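Local coordinates for protein threonine phosphate decarboxylase-like enzyme (Sulfurospirillum multivorans, PDB 6OUX) that decarboxylates L-serine O-phosphate to ethanolamine O-phosphate with the help of pyridoxal phosphate, providing the linker precursor for norcobamide biosynthesis, at residues D61-R65 with E66-T70; L95-K98 with P99-F103; M114-Q118 with E119-K123; K332-S335 with R336-A339. All blocks are in the same frame, centred on the assembly; numbering follows the deposited sequence.

Interaction 1 (D61-R65 with E66-T70); sequences DYIDR and ELIQT
Y62 and E66, one helical turn apart, run side by side in the same direction, and the carboxylate stands almost perpendicular to the ring (88° between planes). E66 CG is set opposite the carbonyl carbon (chi1 -59°) and the chain beyond is extended, which brings OE2 to the ring's edge, 3.4 Å from Y62 CD2. Within 61-65, R65 NH2 lies 3.7 Å above the plane of the Y62 ring, over its centre, and also forms a salt bridge with D61 OD2. The E66 carboxylate is held by the hydroxyl of Y281 and by a salt bridge to R288; an alanine here would probably leave R288 short of a charge partner, Y281 OH without its acceptor and that edge of the Y62 ring without its neighbour. The buried side is apolar: I63 CG2 lies 4.2 Å from both L67 CD1 and I68 CG1. The solvent side is polar and looser: the D64 and Q69 side chains cross, D64 OD1 meeting CG of Q69 at 3.8 Å, and Q69 is exposed. Y73 of the second subunit packs on I63, D64 and I68. Along the backbone, I63 O accepts from both L67 N (2.8 Å) and I68 N (3.1 Å), while Q69 N reaches D64 O in a nearly straight bond of 3.0 Å. This shift from i+4 to i+5 bonding is the signature of a pi-type turn, here widening helix 53-68.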
loop_
_atom_site.group_PDB
_atom_site.type_symbol
_atom_site.label_atom_id
_atom_site.label_comp_id
_atom_site.label_asym_id
_atom_site.label_seq_id
_atom_site.Cartn_x
_atom_site.Cartn_y
_atom_site.Cartn_z
ATOM N N ASP A 61 15.115 14.704 -8.233
ATOM C CA ASP A 61 16.482 14.917 -8.658
ATOM C C ASP A 61 17.365 13.847 -8.070
ATOM O O ASP A 61 18.206 13.355 -8.780
ATOM C CB ASP A 61 16.969 16.313 -8.255
ATOM C CG ASP A 61 18.348 16.590 -8.719
ATOM O OD1 ASP A 61 18.571 16.655 -9.949
ATOM O OD2 ASP A 61 19.186 16.692 -7.858
ATOM N N TYR A 62 17.182 13.469 -6.795
ATOM C CA TYR A 62 17.872 12.348 -6.228
ATOM C C TYR A 62 17.541 11.019 -6.931
ATOM O O TYR A 62 18.437 10.178 -7.173
ATOM C CB TYR A 62 17.624 12.210 -4.723
ATOM C CG TYR A 62 18.480 13.061 -3.833
ATOM C CD1 TYR A 62 18.116 14.348 -3.452
ATOM C CD2 TYR A 62 19.633 12.560 -3.323
ATOM C CE1 TYR A 62 18.893 15.092 -2.607
ATOM C CE2 TYR A 62 20.416 13.291 -2.476
ATOM C CZ TYR A 62 20.048 14.549 -2.138
ATOM O OH TYR A 62 20.856 15.193 -1.302
ATOM N N ILE A 63 16.269 10.846 -7.297
ATOM C CA ILE A 63 15.865 9.672 -8.042
ATOM C C ILE A 63 16.596 9.617 -9.423
ATOM O O ILE A 63 17.154 8.600 -9.785
ATOM C CB ILE A 63 14.360 9.605 -8.169
ATOM C CG1 ILE A 63 13.754 9.381 -6.791
ATOM C CG2 ILE A 63 13.962 8.482 -9.118
ATOM C CD1 ILE A 63 12.234 9.414 -6.770
ATOM N N ASP A 64 16.567 10.719 -10.152
ATOM C CA ASP A 64 17.173 10.785 -11.438
ATOM C C ASP A 64 18.632 10.449 -11.326
ATOM O O ASP A 64 19.124 9.624 -12.104
ATOM C CB ASP A 64 17.005 12.178 -12.026
ATOM C CG ASP A 64 17.525 12.305 -13.446
ATOM O OD1 ASP A 64 17.635 11.303 -14.142
ATOM O OD2 ASP A 64 17.836 13.443 -13.872
ATOM N N ARG A 65 19.316 11.097 -10.380
ATOM C CA ARG A 65 20.763 10.983 -10.260
ATOM C C ARG A 65 21.168 9.629 -9.704
ATOM O O ARG A 65 22.138 9.042 -10.172
ATOM C CB ARG A 65 21.406 12.141 -9.457
ATOM C CG ARG A 65 21.346 13.540 -10.142
ATOM C CD ARG A 65 21.440 14.809 -9.189
ATOM N NE ARG A 65 22.223 14.307 -8.136
ATOM C CZ ARG A 65 21.965 14.131 -6.864
ATOM N NH1 ARG A 65 22.881 13.453 -6.281
ATOM N NH2 ARG A 65 20.993 14.686 -6.157
ATOM N N GLU A 66 20.440 9.137 -8.733
ATOM C CA GLU A 66 20.842 7.930 -8.012
ATOM C C GLU A 66 20.207 6.617 -8.516
ATOM O O GLU A 66 20.752 5.530 -8.263
ATOM C CB GLU A 66 20.586 8.042 -6.507
ATOM C CG GLU A 66 21.307 9.198 -5.825
ATOM C CD GLU A 66 21.166 9.185 -4.299
ATOM O OE1 GLU A 66 20.323 8.453 -3.777
ATOM O OE2 GLU A 66 21.869 9.958 -3.605
ATOM N N LEU A 67 19.068 6.715 -9.188
ATOM C CA LEU A 67 18.381 5.488 -9.632
ATOM C C LEU A 67 18.304 5.349 -11.104
ATOM O O LEU A 67 18.479 4.253 -11.631
ATOM C CB LEU A 67 16.945 5.412 -9.070
ATOM C CG LEU A 67 16.848 5.261 -7.552
ATOM C CD1 LEU A 67 15.397 5.082 -7.174
ATOM C CD2 LEU A 67 17.647 4.133 -6.945
ATOM N N ILE A 68 18.018 6.440 -11.790
ATOM C CA ILE A 68 17.730 6.356 -13.190
ATOM C C ILE A 68 19.009 6.314 -13.978
ATOM O O ILE A 68 19.207 5.369 -14.726
ATOM C CB ILE A 68 16.855 7.498 -13.666
ATOM C CG1 ILE A 68 15.509 7.500 -12.916
ATOM C CG2 ILE A 68 16.650 7.418 -15.148
ATOM C CD1 ILE A 68 14.681 6.248 -12.982
ATOM N N GLN A 69 19.870 7.317 -13.807
ATOM C CA GLN A 69 21.121 7.398 -14.602
ATOM C C GLN A 69 22.136 6.318 -14.258
ATOM O O GLN A 69 23.006 6.017 -15.039
ATOM C CB GLN A 69 21.794 8.754 -14.396
ATOM C CG GLN A 69 21.036 9.878 -14.985
ATOM C CD GLN A 69 21.833 11.167 -14.970
ATOM O OE1 GLN A 69 22.511 11.478 -13.960
ATOM N NE2 GLN A 69 21.751 11.935 -16.091
ATOM N N THR A 70 22.050 5.740 -13.080
ATOM C CA THR A 70 22.935 4.660 -12.710
ATOM C C THR A 70 22.358 3.256 -13.008
ATOM O O THR A 70 23.004 2.284 -12.731
ATOM C CB THR A 70 23.093 4.673 -11.221
ATOM O OG1 THR A 70 21.782 4.397 -10.647
ATOM C CG2 THR A 70 23.569 6.050 -10.744
#

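Interaction 2 (L95-K98 with P99-F103); sequences LHVK and PENIF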
loop_
_atom_site.group_PDB
_atom_site.type_symbol
_atom_site.label_atom_id
_atom_site.label_comp_id
_atom_site.label_asym_id
_atom_site.label_seq_id
_atom_site.Cartn_x
_atom_site.Cartn_y
_atom_site.Cartn_z
ATOM N N LEU A 95 14.304 10.029 13.799
ATOM C CA LEU A 95 13.232 10.422 14.714
ATOM C C LEU A 95 13.664 10.534 16.197
ATOM O O LEU A 95 13.033 11.286 16.940
ATOM C CB LEU A 95 12.021 9.523 14.597
ATOM C CG LEU A 95 10.907 9.806 13.584
ATOM C CD1 LEU A 95 11.365 10.142 12.187
ATOM C CD2 LEU A 95 9.998 8.598 13.510
ATOM N N HIS A 96 14.691 9.782 16.614
ATOM C CA HIS A 96 15.223 9.791 18.004
ATOM C C HIS A 96 14.208 9.148 18.898
ATOM O O HIS A 96 13.796 9.694 19.936
ATOM C CB HIS A 96 15.603 11.206 18.512
ATOM C CG HIS A 96 16.593 11.889 17.624
ATOM N ND1 HIS A 96 16.368 13.121 17.050
ATOM C CD2 HIS A 96 17.763 11.445 17.113
ATOM C CE1 HIS A 96 17.383 13.429 16.266
ATOM N NE2 HIS A 96 18.243 12.427 16.286
ATOM N N VAL A 97 13.781 7.980 18.461
ATOM C CA VAL A 97 12.775 7.252 19.161
ATOM C C VAL A 97 13.135 5.803 19.029
ATOM O O VAL A 97 13.690 5.383 18.026
ATOM C CB VAL A 97 11.368 7.472 18.546
ATOM C CG1 VAL A 97 10.347 6.703 19.313
ATOM C CG2 VAL A 97 10.951 8.948 18.541
ATOM N N LYS A 98 12.757 5.031 20.027
ATOM C CA LYS A 98 12.854 3.609 20.010
ATOM C C LYS A 98 12.196 3.001 18.755
ATOM O O LYS A 98 11.057 3.296 18.464
ATOM C CB LYS A 98 12.175 3.132 21.277
ATOM C CG LYS A 98 11.953 1.635 21.424
ATOM C CD LYS A 98 11.478 1.348 22.858
ATOM C CE LYS A 98 10.956 -0.057 23.028
ATOM N NZ LYS A 98 12.021 -0.968 22.536
ATOM N N PRO A 99 12.903 2.119 18.015
ATOM C CA PRO A 99 12.295 1.582 16.765
ATOM C C PRO A 99 10.952 0.889 16.914
ATOM O O PRO A 99 10.064 0.986 16.023
ATOM C CB PRO A 99 13.343 0.545 16.248
ATOM C CG PRO A 99 14.401 0.467 17.272
ATOM C CD PRO A 99 14.287 1.635 18.211
ATOM N N GLU A 100 10.789 0.178 18.021
ATOM C CA GLU A 100 9.564 -0.608 18.256
ATOM C C GLU A 100 8.362 0.322 18.574
ATOM O O GLU A 100 7.254 -0.131 18.656
ATOM C CB GLU A 100 9.765 -1.641 19.406
ATOM C CG GLU A 100 10.907 -2.702 19.255
ATOM C CD GLU A 100 12.311 -2.174 19.153
ATOM O OE1 GLU A 100 12.654 -1.110 19.778
ATOM O OE2 GLU A 100 13.123 -2.807 18.423
ATOM N N ASN A 101 8.602 1.604 18.837
ATOM C CA ASN A 101 7.506 2.605 18.959
ATOM C C ASN A 101 7.039 3.229 17.589
ATOM O O ASN A 101 6.089 4.007 17.560
ATOM C CB ASN A 101 7.906 3.768 19.897
ATOM C CG ASN A 101 7.917 3.383 21.350
ATOM O OD1 ASN A 101 8.921 3.420 22.021
ATOM N ND2 ASN A 101 6.815 3.022 21.831
ATOM N N ILE A 102 7.662 2.838 16.476
ATOM C CA ILE A 102 7.337 3.331 15.116
ATOM C C ILE A 102 6.526 2.315 14.304
ATOM O O ILE A 102 6.940 1.186 14.219
ATOM C CB ILE A 102 8.605 3.672 14.321
ATOM C CG1 ILE A 102 9.510 4.582 15.132
ATOM C CG2 ILE A 102 8.221 4.338 12.982
ATOM C CD1 ILE A 102 10.897 4.879 14.561
ATOM N N PHE A 103 5.367 2.735 13.775
ATOM C CA PHE A 103 4.570 1.986 12.848
ATOM C C PHE A 103 4.661 2.696 11.459
ATOM O O PHE A 103 4.365 3.913 11.328
ATOM C CB PHE A 103 3.105 1.853 13.350
ATOM C CG PHE A 103 2.223 1.107 12.405
ATOM C CD1 PHE A 103 1.619 1.764 11.326
ATOM C CD2 PHE A 103 2.037 -0.276 12.525
ATOM C CE1 PHE A 103 0.838 1.092 10.416
ATOM C CE2 PHE A 103 1.215 -0.961 11.622
ATOM C CZ PHE A 103 0.603 -0.287 10.582
#
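K98 and E100 meet because one chain is drawn out and the other folded. The lysine carries CG opposite its main-chain nitrogen (chi1 171°), stays extended as far as CE and bends only at the last bond (chi4 54°), whereas the glutamate turns back at chi2 (62°). The two side chains cross at about a right angle, and K98 NZ forms a salt bridge of 2.8 Å with E100 OE1, approaching from above the carboxylate plane. A glutamine in place of E100 would probably leave the K98 ammonium without its opposite charge and its methylene chain freer to swing. That chain also crosses the N101 side chain obliquely, with N101 OD1 3.4 Å from K98 CB, while N101 ND2 bonds to M258 O. In the backbone, N101 N donates to K98 O (3.0 Å) and I102 N to P99 O (3.1 Å), the bonding of the 3-10 segment 99-101. On the apolar side V97 CG1 touches N101 CB at 3.9 Å and L95 CD2 meets I102 CD1 at 4.0 Å. The turn thus carries the chain from helix 84-95 into strand 102-105: P99 and I102 lie back on that helix, L95 and I102 rest on strand 254-257, and V97 and N101 pack on F230 of helix 227-232.

Interaction 3 (M114-Q118 with E119-K123); sequences MLLQQ and EEVQK
V121 turns its side chain back toward L115 and L116, and its two methyls divide the work. With CG1 opposite the main-chain nitrogen (chi1 -177°), that methyl faces the L116 side chain, 4.3 Å from CD2, while CG2 rests on the backbone, 3.4 Å from L115 O. The branching carbon sits between them, V121 CB lying 3.6 Å from L116 O, so the valine packs against the carbonyl oxygens of L115 and L116, the latter also taking a water. E120 reaches Q118 through its carboxylate: bent at chi2 (84°), the chain folds it over the start of the glutamine side chain, and E120 OE2 stops 3.5 Å from Q118 CB. These orientations follow from a type I beta turn running from Q118 to V121. It is closed by V121 N donating to Q118 O at 3.2 Å, from a position 52° out of the carbonyl plane. The water bridges the two segments, bonded to L116 O (2.6 Å) and V121 O (3.0 Å); more acceptors surround it than it has protons, so these bonds are probably not both made all the time. The turn links helix 108-116 to strand 123-128 of the large sheet. L116 and V121 both pack on T173 of strand 173-177, L115 reaches I206 of strand 204-208, and Q118 lies against L266 of helix 260-266.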
loop_
_atom_site.group_PDB
_atom_site.type_symbol
_atom_site.label_atom_id
_atom_site.label_comp_id
_atom_site.label_asym_id
_atom_site.label_seq_id
_atom_site.Cartn_x
_atom_site.Cartn_y
_atom_site.Cartn_z
ATOM N N MET A 114 -7.110 2.533 10.655
ATOM C CA MET A 114 -6.694 1.291 11.400
ATOM C C MET A 114 -6.834 1.448 12.912
ATOM O O MET A 114 -7.437 0.605 13.562
ATOM C CB MET A 114 -5.293 0.847 10.996
ATOM C CG MET A 114 -4.611 -0.268 11.831
ATOM S SD MET A 114 -2.817 -0.461 11.557
ATOM C CE MET A 114 -2.254 0.812 12.692
ATOM N N LEU A 115 -6.375 2.580 13.469
ATOM C CA LEU A 115 -6.563 2.860 14.876
ATOM C C LEU A 115 -8.028 2.894 15.328
ATOM O O LEU A 115 -8.386 2.328 16.363
ATOM C CB LEU A 115 -5.866 4.187 15.247
ATOM C CG LEU A 115 -4.332 4.174 15.145
ATOM C CD1 LEU A 115 -3.779 5.571 15.375
ATOM C CD2 LEU A 115 -3.752 3.189 16.146
ATOM N N LEU A 116 -8.868 3.558 14.558
ATOM C CA LEU A 116 -10.238 3.766 14.976
ATOM C C LEU A 116 -11.093 2.506 14.804
ATOM O O LEU A 116 -12.154 2.396 15.443
ATOM C CB LEU A 116 -10.841 4.945 14.224
ATOM C CG LEU A 116 -10.287 6.341 14.520
ATOM C CD1 LEU A 116 -11.088 7.371 13.731
ATOM C CD2 LEU A 116 -10.300 6.773 15.962
ATOM N N GLN A 117 -10.653 1.563 13.981
ATOM C CA GLN A 117 -11.368 0.304 13.805
ATOM C C GLN A 117 -11.143 -0.713 14.954
ATOM O O GLN A 117 -11.697 -1.804 14.961
ATOM C CB GLN A 117 -10.899 -0.392 12.517
ATOM C CG GLN A 117 -11.453 0.148 11.227
ATOM C CD GLN A 117 -10.756 -0.495 10.005
ATOM O OE1 GLN A 117 -9.559 -0.797 10.033
ATOM N NE2 GLN A 117 -11.516 -0.720 8.944
ATOM N N GLN A 118 -10.271 -0.416 15.877
ATOM C CA GLN A 118 -9.935 -1.415 16.879
ATOM C C GLN A 118 -11.127 -1.492 17.833
ATOM O O GLN A 118 -11.879 -0.504 17.997
ATOM C CB GLN A 118 -8.628 -1.053 17.607
ATOM C CG GLN A 118 -7.433 -0.779 16.682
ATOM C CD GLN A 118 -6.997 -1.990 15.844
ATOM O OE1 GLN A 118 -7.270 -2.110 14.605
ATOM N NE2 GLN A 118 -6.299 -2.884 16.501
ATOM N N GLU A 119 -11.318 -2.649 18.471
ATOM C CA GLU A 119 -12.507 -2.812 19.326
ATOM C C GLU A 119 -12.504 -1.999 20.624
ATOM O O GLU A 119 -13.557 -1.644 21.139
ATOM C CB GLU A 119 -12.849 -4.291 19.552
ATOM C CG GLU A 119 -11.869 -5.093 20.388
ATOM C CD GLU A 119 -12.255 -6.573 20.436
ATOM O OE1 GLU A 119 -13.377 -6.926 19.968
ATOM O OE2 GLU A 119 -11.432 -7.381 20.935
ATOM N N GLU A 120 -11.345 -1.614 21.133
ATOM C CA GLU A 120 -11.328 -0.734 22.320
ATOM C C GLU A 120 -11.954 0.613 22.040
ATOM O O GLU A 120 -12.352 1.298 22.957
ATOM C CB GLU A 120 -9.916 -0.431 22.850
ATOM C CG GLU A 120 -8.937 -1.576 22.792
ATOM C CD GLU A 120 -8.293 -1.662 21.426
ATOM O OE1 GLU A 120 -7.515 -0.709 21.072
ATOM O OE2 GLU A 120 -8.610 -2.669 20.730
ATOM N N VAL A 121 -11.978 1.027 20.767
ATOM C CA VAL A 121 -12.471 2.334 20.397
ATOM C C VAL A 121 -14.011 2.323 20.367
ATOM O O VAL A 121 -14.616 1.856 19.426
ATOM C CB VAL A 121 -11.891 2.775 19.026
ATOM C CG1 VAL A 121 -12.370 4.196 18.669
ATOM C CG2 VAL A 121 -10.400 2.658 19.025
ATOM N N GLN A 122 -14.632 2.870 21.402
ATOM C CA GLN A 122 -16.092 2.855 21.555
ATOM C C GLN A 122 -16.751 4.238 21.673
ATOM O O GLN A 122 -17.961 4.376 21.493
ATOM C CB GLN A 122 -16.441 2.073 22.825
ATOM C CG GLN A 122 -16.128 0.599 22.726
ATOM C CD GLN A 122 -16.906 -0.085 21.606
ATOM O OE1 GLN A 122 -16.353 -0.913 20.870
ATOM N NE2 GLN A 122 -18.196 0.250 21.466
ATOM N N LYS A 123 -15.977 5.263 21.985
ATOM C CA LYS A 123 -16.482 6.616 21.822
ATOM C C LYS A 123 -15.302 7.434 21.389
ATOM O O LYS A 123 -14.290 7.401 22.054
ATOM C CB LYS A 123 -17.052 7.134 23.090
ATOM C CG LYS A 123 -17.698 8.463 23.031
ATOM C CD LYS A 123 -18.498 8.706 24.324
ATOM C CE LYS A 123 -19.358 9.930 24.171
ATOM N NZ LYS A 123 -20.071 10.313 25.419
HETATM O O HOH W 1 -14.110 1.082 16.590
#

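Interaction 4 (K332-S335 with R336-A339); sequences KLPS and RIKA
The bump in this turn is I337, which fits against the ring of P334. Its CG1 branch lies against the CB, CG and CD side of that ring, 3.9 Å from P334 CD and 4.0 Å from P334 CB, an almost even reach that spreads the contact over the proline. That branch is set opposite the carbonyl carbon (chi1 -58°), while I337 CG2 goes the other way, 4.4 Å from L333 CB, so the isoleucine reaches both P334 and L333. L333 makes the second bump: its CD1 fits against the first residue of helix 339-350, only 3.5 Å from A339 CA, tighter than ordinary carbon contact, with V342 touching both L333 and I337. The chain doubles back in a type II beta turn from P334 to I337, and R336 takes its third position with a positive phi (75°) while its side chain leads outward. I337 N closes the turn on P334 O at 3.1 Å, and a water donates to P334 O (2.7 Å) and to I337 O (2.6 Å), spanning the mouth of the turn. Beyond it, K338 takes the N-cap position and A339 N bonds to E366 OE1. The chemistry is therefore divided: hydrocarbon contacts line the inner side of the loop, while P334 O takes the turn bond and the water, I337 O takes the same water, and R336 and K338 stand at the exposed surface.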
loop_
_atom_site.group_PDB
_atom_site.type_symbol
_atom_site.label_atom_id
_atom_site.label_comp_id
_atom_site.label_asym_id
_atom_site.label_seq_id
_atom_site.Cartn_x
_atom_site.Cartn_y
_atom_site.Cartn_z
ATOM N N LYS A 332 -12.902 32.338 1.747
ATOM C CA LYS A 332 -14.344 32.514 1.662
ATOM C C LYS A 332 -14.681 33.556 0.603
ATOM O O LYS A 332 -14.179 34.695 0.636
ATOM C CB LYS A 332 -14.906 32.952 3.008
ATOM C CG LYS A 332 -16.381 33.227 2.975
ATOM C CD LYS A 332 -17.056 32.815 4.245
ATOM C CE LYS A 332 -18.238 33.681 4.518
ATOM N NZ LYS A 332 -17.624 34.774 5.320
ATOM N N LEU A 333 -15.495 33.144 -0.340
ATOM C CA LEU A 333 -15.858 33.962 -1.479
ATOM C C LEU A 333 -16.948 34.941 -1.064
ATOM O O LEU A 333 -17.656 34.753 -0.044
ATOM C CB LEU A 333 -16.323 33.090 -2.642
ATOM C CG LEU A 333 -15.299 32.057 -3.081
ATOM C CD1 LEU A 333 -15.911 31.101 -4.061
ATOM C CD2 LEU A 333 -14.074 32.702 -3.732
ATOM N N PRO A 334 -17.066 36.030 -1.844
ATOM C CA PRO A 334 -18.014 37.057 -1.474
ATOM C C PRO A 334 -19.390 36.519 -1.508
ATOM O O PRO A 334 -19.652 35.479 -2.117
ATOM C CB PRO A 334 -17.853 38.118 -2.574
ATOM C CG PRO A 334 -16.548 37.850 -3.139
ATOM C CD PRO A 334 -16.448 36.339 -3.137
ATOM N N SER A 335 -20.288 37.225 -0.863
ATOM C CA SER A 335 -21.657 36.774 -0.901
ATOM C C SER A 335 -22.175 36.989 -2.323
ATOM O O SER A 335 -21.696 37.857 -3.101
ATOM C CB SER A 335 -22.521 37.446 0.144
ATOM O OG SER A 335 -23.403 36.469 0.659
ATOM N N ARG A 336 -23.084 36.102 -2.668
ATOM C CA ARG A 336 -23.619 35.981 -3.994
ATOM C C ARG A 336 -22.678 35.325 -4.981
ATOM O O ARG A 336 -23.031 35.212 -6.136
ATOM C CB ARG A 336 -24.185 37.325 -4.514
ATOM C CG ARG A 336 -25.082 38.018 -3.478
ATOM C CD ARG A 336 -26.072 39.048 -4.026
ATOM N NE ARG A 336 -25.777 39.458 -5.394
ATOM C CZ ARG A 336 -26.555 39.231 -6.459
ATOM N NH1 ARG A 336 -27.734 38.634 -6.326
ATOM N NH2 ARG A 336 -26.177 39.649 -7.675
ATOM N N ILE A 337 -21.507 34.850 -4.562
ATOM C CA ILE A 337 -20.616 34.158 -5.517
ATOM C C ILE A 337 -20.527 32.712 -5.066
ATOM O O ILE A 337 -20.214 32.487 -3.908
ATOM C CB ILE A 337 -19.184 34.772 -5.510
ATOM C CG1 ILE A 337 -19.198 36.273 -5.846
ATOM C CG2 ILE A 337 -18.256 34.061 -6.452
ATOM C CD1 ILE A 337 -19.723 36.611 -7.233
ATOM N N LYS A 338 -20.813 31.752 -5.946
ATOM C CA LYS A 338 -20.714 30.339 -5.617
ATOM C C LYS A 338 -19.288 29.866 -5.858
ATOM O O LYS A 338 -18.640 30.334 -6.774
ATOM C CB LYS A 338 -21.607 29.465 -6.522
ATOM C CG LYS A 338 -23.116 29.583 -6.326
ATOM C CD LYS A 338 -23.580 29.119 -4.972
ATOM C CE LYS A 338 -25.076 29.383 -4.874
ATOM N NZ LYS A 338 -25.724 28.698 -3.753
ATOM N N ALA A 339 -18.811 28.936 -5.043
ATOM C CA ALA A 339 -17.529 28.270 -5.304
ATOM C C ALA A 339 -17.516 27.680 -6.719
ATOM O O ALA A 339 -16.492 27.752 -7.402
ATOM C CB ALA A 339 -17.246 27.191 -4.275
HETATM O O HOH W 2 -20.833 33.100 -1.432
#

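All four are local contacts that follow one another along the chain, so none nests within or crosses another. Interaction 1 comes first, in the last turns of helix 53-68, beside the second subunit. Interaction 2 closes the connection from helix 84-95 to strand 102-105, and interaction 3 the one from helix 108-116 to strand 123-128, both strands of the large mixed sheet. These two touch, F103 CZ lying 3.6 Å from M114 SD, whereas interactions 1 and 2 keep about 17 Å between nearest atoms. Interaction 4 lies across the chain's centre from interaction 2, joining strand 328-332 of the smaller sheet to helix 339-350.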